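Group 3 allergen SMIPP-S YvT004A06 (Sarcoptes scabiei type hominis, PDB 3H7T) is an inactivated serine protease paralogue of the scabies mite, with a trypsin-like fold whose family-typical endopeptidase activity is probably absent here. Local coordinates at residues 16-21 and 50-55; 57-61 and 135-139; 37-41 and 196-202; 124-130 and 180-185. All blocks are in the same frame, centred on the assembly; numbering follows the deposited sequence. Where two conformers were deposited one is given.

Contact 1: 16-21 and 50-55; sequences VGVLVD and DISIHY
Gly17 and His54 trade two backbone hydrogen bonds, Gly17 N to His54 O at 2.8 Å and His54 N to Gly17 O at 2.9 Å, both close to straight. Two residues along, Leu19 and Ser52 repeat the exchange, with Ser52 N to Leu19 O at 2.7 Å and a more bent return bond from Leu19 N. A fifth bond, from Asp21 N to Asp50 O, finishes the antiparallel pairing where the first strand runs out. At that end the two acidic side chains come close: CB of Asp21 lies 3.6 Å from CB of Asp50, and their carboxylates, turned 64° apart, bring OD2 of Asp21 to 3.9 Å from OD1 of Asp50, an approach that probably costs some electrostatic energy.

Between the hydrogen-bonded pairs, the side chains of Val18, Val20, Ile51 and Ile53 share one face of the sheet. Val18 CG1 lies alongside Ile51 CG2, 3.9 Å away, both branches pointing the same way. Val16 packs across Ile53 CG2 and, through CG1, against CB of Tyr55 at 3.6 Å. On the other face the CD1 branch of Leu19 crosses over to CB of His54, 3.8 Å apart.

These two strands close the six-stranded barrel of the N-terminal half. Strand 15-20 pairs on its other edge with 26-30, through Val18 and Cys26, and 51-55 pairs with 65-74. Val18 and Ile53 also reach across the barrel interior to strands 35-38 and 87-91, while the Tyr55 hydroxyl leaves to bond Lys96 N.

Contact 2: 57-61 and 135-139; sequences SSYRT and YSGDL
A lone beta bridge between Tyr59 and Asp138 joins two loops at the surface, flanked by one hydrogen bond on each side. Leu139 N reaches Ser58 O at 2.8 Å; Arg60 N reaches Gly137 O at 3.0 Å. The same Gly137 carbonyl also takes a CA-H contact from Tyr59.

Arg60 carries most of the side-chain packing. Its chain is extended as far as CG and CD, then bends at chi3 (69°), which lays the guanidinium beside Tyr135. CD2 of that ring sits 3.4 Å from Arg60 CZ, over one face of the guanidinium, with the planes 47° apart, so they meet obliquely and do not stack. Thr61 CG2 lies over the opposite face. Phe25 adds a cation-pi contact to Arg60.

Within its own loop, Ser136 OG donates at 2.7 Å to a lone pair of Asp138 O, in that carbonyl's plane, tying residues 136 and 138 of the loop together.

The loops lead from strand 51-55 into 65-74 and from strand 119-124 into 140-147, so the contact ties the two halves of the fold together, with Trp125 NE1 also bonded to Ser58 O.

Contact 3: 37-41 and 196-202; sequences ITAAQ and LVGVASY
Gln41 reaches for Tyr202 along an extended side chain. CB sets off toward the other segment, and a chi1 of 73° places CG between the backbone N and the carbonyl carbon. CD then comes to 3.6 Å from Tyr202 O, where the amide spreads its two ends over one backbone residue. OE1 accepts from Tyr202 N at 3.0 Å in an almost straight bond (176°), with the donor tilted out of the side-chain carbonyl plane. NE2 donates to Tyr202 O at 2.9 Å, onto a lone pair in that carbonyl's plane. Two opposed bonds fix the rotation of the amide, and OE1 takes a further bond from Asn85 ND2.

Behind the amide, apolar side chains pack on one another and on the backbone. Ile37 CG2 crosses Leu196 CD2 at 3.6 Å, Val199 CG1 presses on the Thr38 carbonyl carbon at 3.8 Å, and Ala39 CB sits against Ala200 O.

This is the interface between the two barrels of the chymotrypsin fold, the place of the active site in active relatives. Gln41 stands where their TAAHC motif carries the catalytic histidine, a replacement consistent with inactivation; its amide is instead bound to the backbone of Tyr202, in the segment that lines the substrate cleft in those enzymes.

Contact 4: 124-130 and 180-185; sequences GWGSTNF and YIGYGD
Phe130 and Tyr180 meet edge to face: the Phe130 edge turns toward the face of the Tyr180 ring, with planes at 89° and centroids 6.0 Å apart, and CE2 of Phe130 lies 4.1 Å from CB of Tyr180. This T-shaped pair holds one end of the contact, and the Tyr180 hydroxyl goes on to bond Glu178, a zinc ligand.

At the other end the carboxylate of Asp185 faces the Gly126 backbone. With CG beside its own backbone N (chi1 -79°), the carboxylate is swung back so that it meets both Gly126 N and Gly182 N. OD1 takes Gly126 N at 2.8 Å from well above the carboxylate plane, whereas OD2 takes Gly182 N at 2.8 Å on its anti lone pair and also bonds Ile1 N. Between these ends the backbones press together, Gly126 CA lying 3.2 Å from Tyr183 O, which accepts from Ser127 N at 2.8 Å. Residues 182-185 form a type II turn closed by Asp185 N to Gly182 O. A water bridges the backbones beside it, accepting from Trp125 N at 2.7 Å and donating to Gly184 O.

The buried aspartate meeting the chain's N-terminus at Ile1 is the activation pocket of the chymotrypsin family, in which a newly freed amino terminus folds in to order the surrounding loops; this inactivated paralogue retains that architecture.

How the contacts relate
Contacts 1, 3 and 4 are buried, whereas contact 2 lies at the surface. Contact 1 is regular strand pairing within one barrel; contact 3, nearest the chain's centre, joins that barrel to the other through a side-chain amide and apolar packing. Contacts 2 and 4 both work without regular strands, but contact 2 rests on a bridge and an arginine beside a tyrosine, contact 4 on a buried carboxylate and an aromatic pair. Trp125 of contact 4 joins contacts 2 and 4, and its ring touches the Val16-Gly17 backbone of contact 1. Contact 4 also packs against residues 200-202 of contact 3.

Contact 1: 16-21 and 50-55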
loop_
_atom_site.group_PDB
_atom_site.type_symbol
_atom_site.label_atom_id
_atom_site.label_comp_id
_atom_site.label_asym_id
_atom_site.label_seq_id
_atom_site.Cartn_x
_atom_site.Cartn_y
_atom_site.Cartn_z
ATOM N N VAL A 16 -3.910 -8.038 -1.370
ATOM C CA VAL A 16 -3.922 -8.507 -2.749
ATOM C C VAL A 16 -2.675 -8.077 -3.515
ATOM O O VAL A 16 -1.949 -7.156 -3.108
ATOM C CB VAL A 16 -5.195 -8.055 -3.528
ATOM C CG1 VAL A 16 -6.462 -8.556 -2.840
ATOM C CG2 VAL A 16 -5.234 -6.548 -3.712
ATOM N N GLY A 17 -2.432 -8.766 -4.630
ATOM C CA GLY A 17 -1.386 -8.398 -5.558
ATOM C C GLY A 17 -1.957 -7.592 -6.703
ATOM O O GLY A 17 -3.068 -7.858 -7.176
ATOM N N VAL A 18 -1.216 -6.581 -7.134
ATOM C CA VAL A 18 -1.643 -5.768 -8.269
ATOM C C VAL A 18 -0.641 -5.952 -9.398
ATOM O O VAL A 18 0.453 -5.384 -9.386
ATOM C CB VAL A 18 -1.826 -4.279 -7.907
ATOM C CG1 VAL A 18 -2.282 -3.470 -9.133
ATOM C CG2 VAL A 18 -2.830 -4.130 -6.755
ATOM N N LEU A 19 -1.026 -6.786 -10.358
ATOM C CA LEU A 19 -0.174 -7.102 -11.493
ATOM C C LEU A 19 -0.453 -6.113 -12.613
ATOM O O LEU A 19 -1.595 -5.953 -13.057
ATOM C CB LEU A 19 -0.405 -8.554 -11.946
ATOM C CG LEU A 19 0.222 -9.633 -11.047
ATOM C CD1 LEU A 19 -0.584 -9.886 -9.776
ATOM C CD2 LEU A 19 0.438 -10.939 -11.812
ATOM N N VAL A 20 0.595 -5.432 -13.044
ATOM C CA VAL A 20 0.469 -4.388 -14.043
ATOM C C VAL A 20 1.331 -4.769 -15.228
ATOM O O VAL A 20 2.530 -5.008 -15.081
ATOM C CB VAL A 20 0.892 -3.009 -13.485
ATOM C CG1 VAL A 20 0.629 -1.922 -14.500
ATOM C CG2 VAL A 20 0.142 -2.701 -12.181
ATOM N N ASP A 21 0.707 -4.817 -16.402
ATOM C CA ASP A 21 1.359 -5.285 -17.613
ATOM C C ASP A 21 2.633 -4.499 -17.918
ATOM O O ASP A 21 2.596 -3.275 -18.067
ATOM C CB ASP A 21 0.380 -5.231 -18.790
ATOM C CG ASP A 21 0.732 -6.213 -19.883
ATOM O OD1 ASP A 21 1.931 -6.497 -20.056
ATOM O OD2 ASP A 21 -0.191 -6.700 -20.575
ATOM N N ASP A 50 -4.805 -3.708 -18.595
ATOM C CA ASP A 50 -3.424 -4.085 -18.318
ATOM C C ASP A 50 -3.181 -4.379 -16.833
ATOM O O ASP A 50 -2.048 -4.623 -16.422
ATOM C CB ASP A 50 -2.471 -2.988 -18.806
ATOM C CG ASP A 50 -2.294 -2.991 -20.319
ATOM O OD1 ASP A 50 -2.847 -3.882 -20.999
ATOM O OD2 ASP A 50 -1.588 -2.099 -20.831
ATOM N N ILE A 51 -4.249 -4.365 -16.036
ATOM C CA ILE A 51 -4.128 -4.547 -14.588
ATOM C C ILE A 51 -4.918 -5.761 -14.095
ATOM O O ILE A 51 -6.082 -5.947 -14.455
ATOM C CB ILE A 51 -4.550 -3.264 -13.821
ATOM C CG1 ILE A 51 -3.629 -2.092 -14.192
ATOM C CG2 ILE A 51 -4.540 -3.497 -12.301
ATOM C CD1 ILE A 51 -4.177 -0.719 -13.798
ATOM N N SER A 52 -4.262 -6.579 -13.275
ATOM C CA SER A 52 -4.872 -7.754 -12.663
ATOM C C SER A 52 -4.792 -7.662 -11.139
ATOM O O SER A 52 -3.814 -7.155 -10.588
ATOM C CB SER A 52 -4.171 -9.028 -13.148
ATOM O OG SER A 52 -4.861 -10.188 -12.707
ATOM N N ILE A 53 -5.832 -8.149 -10.471
ATOM C CA ILE A 53 -5.865 -8.231 -9.017
ATOM C C ILE A 53 -5.790 -9.703 -8.618
ATOM O O ILE A 53 -6.666 -10.494 -8.989
ATOM C CB ILE A 53 -7.140 -7.564 -8.424
ATOM C CG1 ILE A 53 -7.128 -6.054 -8.675
ATOM C CG2 ILE A 53 -7.261 -7.828 -6.926
ATOM C CD1 ILE A 53 -7.837 -5.648 -9.968
ATOM N N HIS A 54 -4.751 -10.054 -7.864
ATOM C CA HIS A 54 -4.512 -11.435 -7.436
ATOM C C HIS A 54 -4.821 -11.550 -5.950
ATOM O O HIS A 54 -4.181 -10.890 -5.128
ATOM C CB HIS A 54 -3.059 -11.847 -7.748
ATOM C CG HIS A 54 -2.700 -13.229 -7.289
ATOM N ND1 HIS A 54 -3.193 -14.366 -7.891
ATOM C CD2 HIS A 54 -1.876 -13.655 -6.302
ATOM C CE1 HIS A 54 -2.699 -15.432 -7.286
ATOM N NE2 HIS A 54 -1.901 -15.026 -6.316
ATOM N N TYR A 55 -5.814 -12.377 -5.616
ATOM C CA TYR A 55 -6.309 -12.496 -4.244
ATOM C C TYR A 55 -6.441 -13.940 -3.742
ATOM O O TYR A 55 -6.490 -14.883 -4.539
ATOM C CB TYR A 55 -7.639 -11.742 -4.081
ATOM C CG TYR A 55 -8.867 -12.325 -4.769
ATOM C CD1 TYR A 55 -9.666 -13.272 -4.126
ATOM C CD2 TYR A 55 -9.256 -11.890 -6.036
ATOM C CE1 TYR A 55 -10.806 -13.787 -4.731
ATOM C CE2 TYR A 55 -10.392 -12.400 -6.657
ATOM C CZ TYR A 55 -11.168 -13.345 -5.994
ATOM O OH TYR A 55 -12.303 -13.852 -6.594
#

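Contact 2: 57-61 and 135-139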
loop_
_atom_site.group_PDB
_atom_site.type_symbol
_atom_site.label_atom_id
_atom_site.label_comp_id
_atom_site.label_asym_id
_atom_site.label_seq_id
_atom_site.Cartn_x
_atom_site.Cartn_y
_atom_site.Cartn_z
ATOM N N SER A 57 -4.299 -15.788 -1.959
ATOM C CA SER A 57 -3.092 -16.610 -1.974
ATOM C C SER A 57 -1.940 -15.957 -1.210
ATOM O O SER A 57 -1.793 -14.736 -1.232
ATOM C CB SER A 57 -2.667 -16.895 -3.418
ATOM O OG SER A 57 -1.506 -17.705 -3.460
ATOM N N SER A 58 -1.145 -16.781 -0.529
ATOM C CA SER A 58 0.124 -16.348 0.086
ATOM C C SER A 58 1.205 -16.076 -0.968
ATOM O O SER A 58 2.218 -15.423 -0.685
ATOM C CB SER A 58 0.639 -17.414 1.060
ATOM O OG SER A 58 -0.293 -17.682 2.090
ATOM N N TYR A 59 0.993 -16.595 -2.175
ATOM C CA TYR A 59 1.956 -16.477 -3.254
ATOM C C TYR A 59 1.698 -15.241 -4.106
ATOM O O TYR A 59 0.552 -14.830 -4.283
ATOM C CB TYR A 59 1.975 -17.758 -4.107
ATOM C CG TYR A 59 2.316 -18.978 -3.290
ATOM C CD1 TYR A 59 3.629 -19.222 -2.884
ATOM C CD2 TYR A 59 1.321 -19.880 -2.895
ATOM C CE1 TYR A 59 3.945 -20.339 -2.110
ATOM C CE2 TYR A 59 1.631 -20.996 -2.126
ATOM C CZ TYR A 59 2.942 -21.221 -1.742
ATOM O OH TYR A 59 3.253 -22.331 -0.982
ATOM N N ARG A 60 2.776 -14.673 -4.639
ATOM C CA ARG A 60 2.721 -13.392 -5.342
ATOM C C ARG A 60 1.899 -13.422 -6.626
ATOM O O ARG A 60 1.174 -12.462 -6.922
ATOM C CB ARG A 60 4.136 -12.880 -5.649
ATOM C CG ARG A 60 4.150 -11.446 -6.165
ATOM C CD ARG A 60 5.553 -10.928 -6.417
ATOM N NE ARG A 60 6.254 -11.564 -7.542
ATOM C CZ ARG A 60 6.100 -11.239 -8.824
ATOM N NH1 ARG A 60 5.234 -10.302 -9.181
ATOM N NH2 ARG A 60 6.812 -11.868 -9.761
ATOM N N THR A 61 2.031 -14.508 -7.393
ATOM C CA THR A 61 1.456 -14.567 -8.741
ATOM C C THR A 61 0.628 -15.825 -9.004
ATOM O O THR A 61 0.004 -15.932 -10.052
ATOM C CB THR A 61 2.551 -14.470 -9.852
ATOM O OG1 THR A 61 3.453 -15.582 -9.752
ATOM C CG2 THR A 61 3.337 -13.175 -9.758
ATOM N N TYR A 135 11.257 -9.495 -6.394
ATOM C CA TYR A 135 10.130 -9.607 -5.462
ATOM C C TYR A 135 10.208 -10.900 -4.651
ATOM O O TYR A 135 10.917 -11.839 -5.025
ATOM C CB TYR A 135 8.785 -9.552 -6.191
ATOM C CG TYR A 135 8.649 -8.430 -7.187
ATOM C CD1 TYR A 135 8.734 -7.089 -6.786
ATOM C CD2 TYR A 135 8.422 -8.706 -8.532
ATOM C CE1 TYR A 135 8.617 -6.060 -7.718
ATOM C CE2 TYR A 135 8.302 -7.693 -9.467
ATOM C CZ TYR A 135 8.399 -6.373 -9.054
ATOM O OH TYR A 135 8.267 -5.374 -9.983
ATOM N N SER A 136 9.491 -10.930 -3.533
ATOM C CA SER A 136 9.371 -12.146 -2.733
ATOM C C SER A 136 8.249 -13.008 -3.316
ATOM O O SER A 136 7.175 -12.499 -3.602
ATOM C CB SER A 136 9.048 -11.784 -1.279
ATOM O OG SER A 136 8.883 -12.944 -0.484
ATOM N N GLY A 137 8.493 -14.310 -3.485
ATOM C CA GLY A 137 7.436 -15.238 -3.909
ATOM C C GLY A 137 6.365 -15.435 -2.839
ATOM O O GLY A 137 5.195 -15.689 -3.146
ATOM N N ASP A 138 6.777 -15.294 -1.580
ATOM C CA ASP A 138 5.932 -15.534 -0.420
ATOM C C ASP A 138 5.510 -14.202 0.193
ATOM O O ASP A 138 6.294 -13.242 0.209
ATOM C CB ASP A 138 6.715 -16.308 0.646
ATOM C CG ASP A 138 7.180 -17.678 0.175
ATOM O OD1 ASP A 138 6.422 -18.385 -0.515
ATOM O OD2 ASP A 138 8.308 -18.069 0.541
ATOM N N LEU A 139 4.280 -14.152 0.694
ATOM C CA LEU A 139 3.797 -12.989 1.438
ATOM C C LEU A 139 4.614 -12.833 2.726
ATOM O O LEU A 139 4.809 -13.803 3.470
ATOM C CB LEU A 139 2.296 -13.125 1.746
ATOM C CG LEU A 139 1.661 -12.011 2.595
ATOM C CD1 LEU A 139 1.554 -10.731 1.777
ATOM C CD2 LEU A 139 0.286 -12.438 3.116
#

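Contact 3: 37-41 and 196-202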
loop_
_atom_site.group_PDB
_atom_site.type_symbol
_atom_site.label_atom_id
_atom_site.label_comp_id
_atom_site.label_asym_id
_atom_site.label_seq_id
_atom_site.Cartn_x
_atom_site.Cartn_y
_atom_site.Cartn_z
ATOM N N ILE A 37 -7.727 -0.842 -3.034
ATOM C CA ILE A 37 -6.889 0.354 -2.941
ATOM C C ILE A 37 -5.396 -0.008 -2.999
ATOM O O ILE A 37 -4.949 -0.943 -2.339
ATOM C CB ILE A 37 -7.216 1.216 -1.693
ATOM C CG1 ILE A 37 -6.397 2.518 -1.696
ATOM C CG2 ILE A 37 -7.035 0.418 -0.388
ATOM C CD1 ILE A 37 -6.914 3.580 -0.735
ATOM N N THR A 38 -4.654 0.752 -3.795
ATOM C CA THR A 38 -3.211 0.576 -3.960
ATOM C C THR A 38 -2.560 1.966 -4.038
ATOM O O THR A 38 -3.231 2.975 -3.791
ATOM C CB THR A 38 -2.898 -0.327 -5.208
ATOM O OG1 THR A 38 -1.510 -0.659 -5.240
ATOM C CG2 THR A 38 -3.291 0.359 -6.528
ATOM N N ALA A 39 -1.262 2.027 -4.339
ATOM C CA ALA A 39 -0.585 3.311 -4.525
ATOM C C ALA A 39 -0.812 3.823 -5.939
ATOM O O ALA A 39 -0.874 3.035 -6.878
ATOM C CB ALA A 39 0.909 3.179 -4.258
ATOM N N ALA A 40 -0.916 5.142 -6.091
ATOM C CA ALA A 40 -1.054 5.750 -7.418
ATOM C C ALA A 40 0.137 5.467 -8.335
ATOM O O ALA A 40 -0.053 5.193 -9.516
ATOM C CB ALA A 40 -1.290 7.232 -7.301
ATOM N N GLN A 41 1.354 5.533 -7.780
ATOM C CA GLN A 41 2.597 5.257 -8.521
ATOM C C GLN A 41 2.588 3.919 -9.264
ATOM O O GLN A 41 3.408 3.694 -10.152
ATOM C CB GLN A 41 3.817 5.312 -7.585
ATOM C CG GLN A 41 3.932 4.106 -6.631
ATOM C CD GLN A 41 5.061 4.257 -5.630
ATOM O OE1 GLN A 41 4.822 4.605 -4.473
ATOM N NE2 GLN A 41 6.305 4.017 -6.073
ATOM N N LEU A 196 -7.586 -0.122 7.918
ATOM C CA LEU A 196 -6.504 0.251 7.009
ATOM C C LEU A 196 -6.025 1.693 7.247
ATOM O O LEU A 196 -6.620 2.644 6.735
ATOM C CB LEU A 196 -6.960 0.081 5.559
ATOM C CG LEU A 196 -5.877 0.280 4.495
ATOM C CD1 LEU A 196 -4.936 -0.927 4.487
ATOM C CD2 LEU A 196 -6.518 0.468 3.142
ATOM N N VAL A 197 -4.946 1.862 8.005
ATOM C CA VAL A 197 -4.491 3.225 8.352
ATOM C C VAL A 197 -3.478 3.807 7.369
ATOM O O VAL A 197 -3.282 5.030 7.316
ATOM C CB VAL A 197 -3.961 3.325 9.807
ATOM C CG1 VAL A 197 -5.026 2.863 10.795
ATOM C CG2 VAL A 197 -2.682 2.523 9.998
ATOM N N GLY A 198 -2.829 2.930 6.605
ATOM C CA GLY A 198 -1.836 3.352 5.646
ATOM C C GLY A 198 -1.786 2.521 4.380
ATOM O O GLY A 198 -2.249 1.372 4.340
ATOM N N VAL A 199 -1.246 3.131 3.335
ATOM C CA VAL A 199 -0.948 2.435 2.086
ATOM C C VAL A 199 0.490 2.755 1.719
ATOM O O VAL A 199 0.829 3.919 1.493
ATOM C CB VAL A 199 -1.907 2.855 0.932
ATOM C CG1 VAL A 199 -1.507 2.169 -0.376
ATOM C CG2 VAL A 199 -3.373 2.524 1.278
ATOM N N ALA A 200 1.335 1.722 1.630
ATOM C CA ALA A 200 2.767 1.939 1.412
ATOM C C ALA A 200 3.102 2.708 0.139
ATOM O O ALA A 200 2.507 2.488 -0.920
ATOM C CB ALA A 200 3.538 0.604 1.445
ATOM N N SER A 201 4.051 3.629 0.275
ATOM C CA SER A 201 4.716 4.252 -0.847
ATOM C C SER A 201 6.086 3.629 -1.001
ATOM O O SER A 201 6.662 3.102 -0.039
ATOM C CB SER A 201 4.938 5.742 -0.596
ATOM O OG SER A 201 3.808 6.478 -1.001
ATOM N N TYR A 202 6.618 3.736 -2.207
ATOM C CA TYR A 202 8.012 3.391 -2.454
ATOM C C TYR A 202 8.711 4.544 -3.156
ATOM O O TYR A 202 8.347 4.908 -4.261
ATOM C CB TYR A 202 8.117 2.115 -3.289
ATOM C CG TYR A 202 9.542 1.717 -3.557
ATOM C CD1 TYR A 202 10.296 1.053 -2.584
ATOM C CD2 TYR A 202 10.148 2.017 -4.776
ATOM C CE1 TYR A 202 11.629 0.700 -2.825
ATOM C CE2 TYR A 202 11.469 1.654 -5.033
ATOM C CZ TYR A 202 12.199 1.000 -4.058
ATOM O OH TYR A 202 13.502 0.650 -4.322
#

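Contact 4: 124-130 and 180-185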
loop_
_atom_site.group_PDB
_atom_site.type_symbol
_atom_site.label_atom_id
_atom_site.label_comp_id
_atom_site.label_asym_id
_atom_site.label_seq_id
_atom_site.Cartn_x
_atom_site.Cartn_y
_atom_site.Cartn_z
ATOM N N GLY A 124 3.209 -7.697 2.345
ATOM C CA GLY A 124 3.340 -7.626 0.899
ATOM C C GLY A 124 4.383 -8.575 0.346
ATOM O O GLY A 124 4.928 -9.408 1.076
ATOM N N TRP A 125 4.646 -8.436 -0.947
ATOM C CA TRP A 125 5.542 -9.337 -1.683
ATOM C C TRP A 125 6.753 -8.615 -2.271
ATOM O O TRP A 125 7.355 -9.104 -3.221
ATOM C CB TRP A 125 4.786 -10.010 -2.830
ATOM C CG TRP A 125 3.676 -10.931 -2.415
ATOM C CD1 TRP A 125 3.758 -12.280 -2.225
ATOM C CD2 TRP A 125 2.311 -10.574 -2.191
ATOM N NE1 TRP A 125 2.529 -12.790 -1.882
ATOM C CE2 TRP A 125 1.619 -11.764 -1.850
ATOM C CE3 TRP A 125 1.602 -9.363 -2.234
ATOM C CZ2 TRP A 125 0.253 -11.778 -1.546
ATOM C CZ3 TRP A 125 0.233 -9.380 -1.941
ATOM C CH2 TRP A 125 -0.423 -10.580 -1.602
ATOM N N GLY A 126 7.118 -7.464 -1.707
ATOM C CA GLY A 126 8.282 -6.710 -2.193
ATOM C C GLY A 126 9.607 -7.349 -1.809
ATOM O O GLY A 126 9.635 -8.345 -1.071
ATOM N N SER A 127 10.702 -6.743 -2.277
ATOM C CA SER A 127 12.049 -7.248 -2.014
ATOM C C SER A 127 12.327 -7.352 -0.515
ATOM O O SER A 127 11.770 -6.580 0.287
ATOM C CB SER A 127 13.092 -6.364 -2.706
ATOM O OG SER A 127 14.387 -6.920 -2.598
ATOM N N THR A 128 13.171 -8.319 -0.144
ATOM C CA THR A 128 13.501 -8.582 1.254
ATOM C C THR A 128 14.955 -8.254 1.631
ATOM O O THR A 128 15.426 -8.637 2.701
ATOM C CB THR A 128 13.183 -10.046 1.647
ATOM O OG1 THR A 128 13.951 -10.931 0.821
ATOM C CG2 THR A 128 11.676 -10.351 1.476
ATOM N N ASN A 129 15.666 -7.571 0.738
ATOM C CA ASN A 129 16.930 -6.917 1.100
ATOM C C ASN A 129 17.202 -5.734 0.164
ATOM O O ASN A 129 16.672 -5.694 -0.951
ATOM C CB ASN A 129 18.086 -7.924 1.154
ATOM C CG ASN A 129 18.503 -8.419 -0.218
ATOM O OD1 ASN A 129 18.997 -7.652 -1.042
ATOM N ND2 ASN A 129 18.316 -9.712 -0.464
ATOM N N PHE A 130 18.007 -4.770 0.601
ATOM C CA PHE A 130 18.130 -3.518 -0.158
ATOM C C PHE A 130 19.028 -3.624 -1.391
ATOM O O PHE A 130 19.055 -2.714 -2.215
ATOM C CB PHE A 130 18.527 -2.331 0.739
ATOM C CG PHE A 130 17.519 -1.195 0.730
ATOM C CD1 PHE A 130 17.522 -0.241 -0.287
ATOM C CD2 PHE A 130 16.569 -1.084 1.739
ATOM C CE1 PHE A 130 16.587 0.803 -0.300
ATOM C CE2 PHE A 130 15.624 -0.042 1.738
ATOM C CZ PHE A 130 15.640 0.903 0.719
ATOM N N TYR A 180 11.880 -2.097 6.558
ATOM C CA TYR A 180 11.692 -1.168 5.434
ATOM C C TYR A 180 10.756 -1.714 4.361
ATOM O O TYR A 180 10.669 -2.928 4.149
ATOM C CB TYR A 180 13.037 -0.839 4.767
ATOM C CG TYR A 180 14.131 -0.352 5.699
ATOM C CD1 TYR A 180 14.306 1.009 5.942
ATOM C CD2 TYR A 180 15.016 -1.255 6.309
ATOM C CE1 TYR A 180 15.315 1.464 6.783
ATOM C CE2 TYR A 180 16.025 -0.812 7.159
ATOM C CZ TYR A 180 16.164 0.555 7.393
ATOM O OH TYR A 180 17.162 1.017 8.228
ATOM N N ILE A 181 10.074 -0.799 3.678
ATOM C CA ILE A 181 9.338 -1.118 2.459
ATOM C C ILE A 181 10.367 -1.429 1.360
ATOM O O ILE A 181 11.304 -0.660 1.153
ATOM C CB ILE A 181 8.404 0.065 2.082
ATOM C CG1 ILE A 181 7.234 0.144 3.075
ATOM C CG2 ILE A 181 7.918 0.009 0.605
ATOM C CD1 ILE A 181 6.285 -1.097 3.052
ATOM N N GLY A 182 10.206 -2.575 0.697
ATOM C CA GLY A 182 11.083 -2.967 -0.405
ATOM C C GLY A 182 10.482 -2.648 -1.761
ATOM O O GLY A 182 9.326 -2.238 -1.853
ATOM N N TYR A 183 11.273 -2.828 -2.818
ATOM C CA TYR A 183 10.797 -2.648 -4.194
ATOM C C TYR A 183 9.716 -3.683 -4.445
ATOM O O TYR A 183 9.916 -4.856 -4.160
ATOM C CB TYR A 183 11.946 -2.810 -5.200
ATOM C CG TYR A 183 11.558 -2.592 -6.651
ATOM C CD1 TYR A 183 11.496 -1.306 -7.189
ATOM C CD2 TYR A 183 11.272 -3.675 -7.491
ATOM C CE1 TYR A 183 11.150 -1.098 -8.524
ATOM C CE2 TYR A 183 10.926 -3.476 -8.840
ATOM C CZ TYR A 183 10.867 -2.182 -9.341
ATOM O OH TYR A 183 10.524 -1.960 -10.650
ATOM N N GLY A 184 8.574 -3.246 -4.974
ATOM C CA GLY A 184 7.396 -4.104 -5.069
ATOM C C GLY A 184 6.386 -3.978 -3.928
ATOM O O GLY A 184 5.283 -4.533 -4.002
ATOM N N ASP A 185 6.756 -3.261 -2.874
ATOM C CA ASP A 185 5.887 -3.088 -1.701
ATOM C C ASP A 185 5.025 -1.829 -1.730
ATOM O O ASP A 185 4.281 -1.579 -0.777
ATOM C CB ASP A 185 6.702 -3.083 -0.399
ATOM C CG ASP A 185 7.107 -4.474 0.061
ATOM O OD1 ASP A 185 6.301 -5.427 -0.049
ATOM O OD2 ASP A 185 8.245 -4.603 0.567
HETATM O O HOH W 1 3.553 -6.330 -2.217
#